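Local coordinates for D-alanine--D-alanine ligase (Acinetobacter baumannii ACICU, PDB 5D8D) that joins two D-alanine molecules into D-alanyl-D-alanine at the expense of ATP, supplying the dipeptide for peptidoglycan synthesis, at the interface of chains A and B. Coordinates in Å, arbitrary orientation; residue numbers count along the deposited sequence, not the author numbering. Chains: chain A/B, D-alanine--D-alanine ligase.

Contact 1: the interface of chains A and B. Residues chain A 92, 95-96, 102, 106; chain B 92, 95-96, 102, 106.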
# COMPACT_ATOMS: atom_id res chain seq x y z
N GLN A 92 -4.09 -2.15 2.43
CA GLN A 92 -3.22 -2.38 1.25
C GLN A 92 -3.74 -1.75 -0.07
O GLN A 92 -3.06 -0.93 -0.75
CB GLN A 92 -2.97 -3.87 1.06
CG GLN A 92 -2.05 -4.14 -0.10
CD GLN A 92 -1.75 -5.59 -0.23
OE1 GLN A 92 -2.62 -6.39 -0.49
NE2 GLN A 92 -0.52 -5.93 -0.02
N ALA A 95 -3.76 2.17 0.07
CA ALA A 95 -2.41 2.71 -0.18
C ALA A 95 -1.90 2.49 -1.60
O ALA A 95 -1.24 3.39 -2.18
CB ALA A 95 -1.43 2.17 0.81
N ILE A 96 -2.21 1.33 -2.20
CA ILE A 96 -1.93 1.17 -3.65
C ILE A 96 -2.78 2.14 -4.52
O ILE A 96 -2.24 2.87 -5.38
CB ILE A 96 -2.13 -0.27 -4.15
CG1 ILE A 96 -1.15 -1.24 -3.47
CG2 ILE A 96 -1.92 -0.30 -5.66
CD1 ILE A 96 -1.50 -2.72 -3.61
N LYS A 102 1.80 2.88 -8.87
CA LYS A 102 1.75 1.56 -8.23
C LYS A 102 0.53 0.78 -8.62
O LYS A 102 0.60 -0.43 -8.78
CB LYS A 102 1.91 1.63 -6.70
CG LYS A 102 3.31 2.06 -6.29
CD LYS A 102 3.55 1.87 -4.82
CE LYS A 102 4.96 2.31 -4.43
NZ LYS A 102 5.08 3.78 -4.38
N ILE A 106 0.75 -2.81 -10.60
CA ILE A 106 -0.13 -3.94 -10.26
C ILE A 106 -0.96 -4.42 -11.46
O ILE A 106 -1.13 -5.65 -11.68
CB ILE A 106 -1.09 -3.64 -9.10
CG1 ILE A 106 -0.33 -3.29 -7.81
CG2 ILE A 106 -1.99 -4.84 -8.83
CD1 ILE A 106 0.72 -4.28 -7.37
N GLN B 92 1.90 2.83 3.28
CA GLN B 92 1.91 2.21 1.97
C GLN B 92 2.98 1.12 1.79
O GLN B 92 2.70 0.01 1.28
CB GLN B 92 2.08 3.28 0.85
CG GLN B 92 2.24 2.67 -0.59
CD GLN B 92 2.69 3.67 -1.66
OE1 GLN B 92 3.85 4.07 -1.73
NE2 GLN B 92 1.76 4.07 -2.51
N ALA B 95 2.22 -1.81 4.03
CA ALA B 95 1.09 -2.62 3.56
C ALA B 95 1.49 -3.50 2.38
O ALA B 95 1.07 -4.62 2.30
CB ALA B 95 -0.10 -1.74 3.18
N ILE B 96 2.29 -2.96 1.47
CA ILE B 96 2.72 -3.68 0.31
C ILE B 96 3.76 -4.73 0.67
O ILE B 96 3.63 -5.90 0.26
CB ILE B 96 3.26 -2.74 -0.76
CG1 ILE B 96 2.09 -1.88 -1.30
CG2 ILE B 96 3.94 -3.53 -1.88
CD1 ILE B 96 2.53 -0.65 -2.06
N LYS B 102 2.28 -8.76 -4.20
CA LYS B 102 2.08 -7.35 -4.57
C LYS B 102 3.45 -6.75 -4.70
O LYS B 102 3.70 -6.04 -5.64
CB LYS B 102 1.24 -6.51 -3.55
CG LYS B 102 -0.25 -6.80 -3.52
CD LYS B 102 -0.96 -6.37 -4.79
CE LYS B 102 -1.69 -7.55 -5.43
NZ LYS B 102 -2.87 -8.02 -4.64
N ILE B 106 5.02 -5.22 -8.12
CA ILE B 106 5.47 -3.86 -8.36
C ILE B 106 6.90 -3.91 -8.93
O ILE B 106 7.29 -3.09 -9.80
CB ILE B 106 5.22 -2.84 -7.18
CG1 ILE B 106 6.51 -2.41 -6.52
CG2 ILE B 106 4.14 -3.23 -6.17
CD1 ILE B 106 7.07 -1.17 -7.15

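Contact 2: the interface of chains A and B. Residues chain A 52, 69, 74-75, 78; chain B 77-78, 81.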
# COMPACT_ATOMS: atom_id res chain seq x y z
N VAL A 52 -8.95 10.24 16.72
CA VAL A 52 -9.32 8.90 16.21
C VAL A 52 -9.42 7.76 17.24
O VAL A 52 -10.07 6.76 17.01
CB VAL A 52 -8.39 8.41 15.10
CG1 VAL A 52 -8.41 9.39 13.95
CG2 VAL A 52 -6.97 8.21 15.60
N GLY A 69 -4.94 10.86 4.17
CA GLY A 69 -5.49 10.54 5.48
C GLY A 69 -6.61 9.52 5.41
O GLY A 69 -6.77 8.71 6.31
N GLN A 74 -4.34 5.18 5.89
CA GLN A 74 -4.14 5.67 7.21
C GLN A 74 -5.34 5.49 8.14
O GLN A 74 -5.21 4.95 9.23
CB GLN A 74 -3.83 7.15 7.16
CG GLN A 74 -2.53 7.47 6.44
CD GLN A 74 -2.05 8.86 6.69
OE1 GLN A 74 -1.11 9.27 6.06
NE2 GLN A 74 -2.63 9.56 7.65
N ILE A 75 -6.50 5.97 7.75
CA ILE A 75 -7.66 5.85 8.61
C ILE A 75 -8.06 4.37 8.68
O ILE A 75 -8.56 3.94 9.71
CB ILE A 75 -8.85 6.76 8.18
CG1 ILE A 75 -9.95 6.84 9.27
CG2 ILE A 75 -9.49 6.24 6.89
CD1 ILE A 75 -9.56 7.52 10.56
N VAL A 78 -5.98 2.74 11.39
CA VAL A 78 -6.51 2.91 12.77
C VAL A 78 -7.71 2.02 13.02
O VAL A 78 -7.86 1.44 14.11
CB VAL A 78 -6.72 4.38 13.31
CG1 VAL A 78 -5.94 5.45 12.54
CG2 VAL A 78 -8.16 4.75 13.49
N GLY B 77 -0.54 3.78 10.48
CA GLY B 77 -1.75 4.54 10.32
C GLY B 77 -2.15 5.30 11.58
O GLY B 77 -2.41 6.50 11.52
N VAL B 78 -2.16 4.62 12.73
CA VAL B 78 -2.59 5.28 13.96
C VAL B 78 -1.65 6.41 14.33
O VAL B 78 -2.11 7.48 14.73
CB VAL B 78 -2.92 4.35 15.16
CG1 VAL B 78 -3.03 2.89 14.77
CG2 VAL B 78 -1.98 4.57 16.33
N TRP B 81 -2.15 9.59 12.11
CA TRP B 81 -3.29 10.35 12.59
C TRP B 81 -3.09 11.02 13.93
O TRP B 81 -3.71 12.02 14.20
CB TRP B 81 -4.56 9.48 12.64
CG TRP B 81 -5.29 9.53 11.34
CD1 TRP B 81 -5.41 8.53 10.42
CD2 TRP B 81 -5.97 10.67 10.80
NE1 TRP B 81 -6.14 8.96 9.35
CE2 TRP B 81 -6.50 10.27 9.56
CE3 TRP B 81 -6.21 11.95 11.26
CZ2 TRP B 81 -7.27 11.15 8.75
CZ3 TRP B 81 -6.95 12.83 10.46
CH2 TRP B 81 -7.48 12.41 9.22

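Contact 1: the interface of chains A and B
A:Gln92, A:Ala95 and A:Ile96 pack against the same three residues of chain B in a two-fold symmetric helix-to-helix interface. It joins two copies of the ligase in the deposited assembly, and D-alanine–D-alanine ligases are typically dimers, so this is probably the biological pair. The helices involved are 91-97 and the following one, which starts at residue 100.

The middle of the patch is apolar. A:Ile96 and B:Ile96 meet through their CG1 branches, 4.0 Å apart from CG1 to CG1. The small A:Ala95 probably lets the two helices come close: its CB lies 3.5 Å from CA of B:Gln92.

The glutamine side chains run alongside this core. In B:Gln92, CG lies anti to the backbone N (chi1 175°) and the chain beyond is extended, which carries the amide past A:Ala95 to A:Lys102. Its NE2 donates to the backbone O of A:Ala95 at 3.1 Å. The bond is nearly straight at the hydrogen, 169°, and the acceptor lies close to the amide plane, although the donor stands above the plane of the carbonyl. The other end of the same amide, OE1, accepts from the side-chain amine NZ of A:Lys102 at 2.9 Å. NZ stands above the plane of the amide carbonyl. Bonds at both ends probably limit rotation of the amide. The twin bond, from A:Gln92 NE2 to the O of B:Ala95, is bent and weak.

The two lysines differ. A:Lys102 is extended up to a bend at its last torsion, and NZ reaches the glutamine. B:Lys102 is bent from chi2 onward (-68°) and meets the other chain through its methylenes. Its CG lies over the amide of A:Gln92. The B:Lys102 side chain crosses that of A:Ile106 at about a right angle, with CD 3.7 Å from the methyl CD1. That same methyl touches CG2 of B:Ile106 at 3.8 Å.

Contact 2: the interface of chains A and B
B:Trp81 inserts its indole between the start of helix 74-81 of chain A, the loop at A:Gly69 and A:Val52. This is a ring-in-groove contact at the two-fold interface. B:Trp81 has more surface hidden than any other residue of the patch.

The tight part is around the pyrrole edge. NE1 of B:Trp81 donates to the backbone O of A:Gly69 at 3.1 Å. The acceptor lies near the ring plane, and the bond is bent, 139° at the hydrogen. The backbone at the A:Gln74–A:Ile75 junction meets the same edge in plane. Both faces have neighbours. CG1 of A:Val52 and CD1 of A:Ile75 lie over one face, toward the rim, with the isoleucine methyl 3.9 Å above the plane. In A:Ile75, CG1 lies anti to the backbone N (chi1 -168°), and the turn at the next torsion brings CD1 over that face. The amide NE2 of A:Gln74 lies over the opposite face, also toward the rim, with the amide plane turned 83° from the ring. CG1 of A:Val78 approaches CD1 of B:Trp81 at 3.8 Å. It also touches CA of B:Val78 at 3.6 Å, where the paired helices meet.

Looser contacts lie away from that edge. A:Val52 reaches CB of B:Trp81 through CG2 at 4.0 Å. B:Gly77 touches A:Gln74 only slightly and has little surface hidden. Neither contact brings a hydrogen bond. The structure alone does not show where solvent enters.

In the fold, helix 74-81 of each chain crosses its twin here. The loop at A:Gly69 leads toward this helix, and A:Val52 begins the 3-10 helix 52-57, which precedes strand 60-63.

The centres of contact 1 and contact 2, taken over their C-alpha atoms, are about 17 Å apart. They share no residue, but both belong to the same two-fold interface between chains A and B. Contact 2 uses helix 74-81 and segments before it. Contact 1 uses helix 91-97 and the helix after it, so the two follow closely in sequence. Together they probably hold the pair at two separated places and may limit rocking of one subunit against the other.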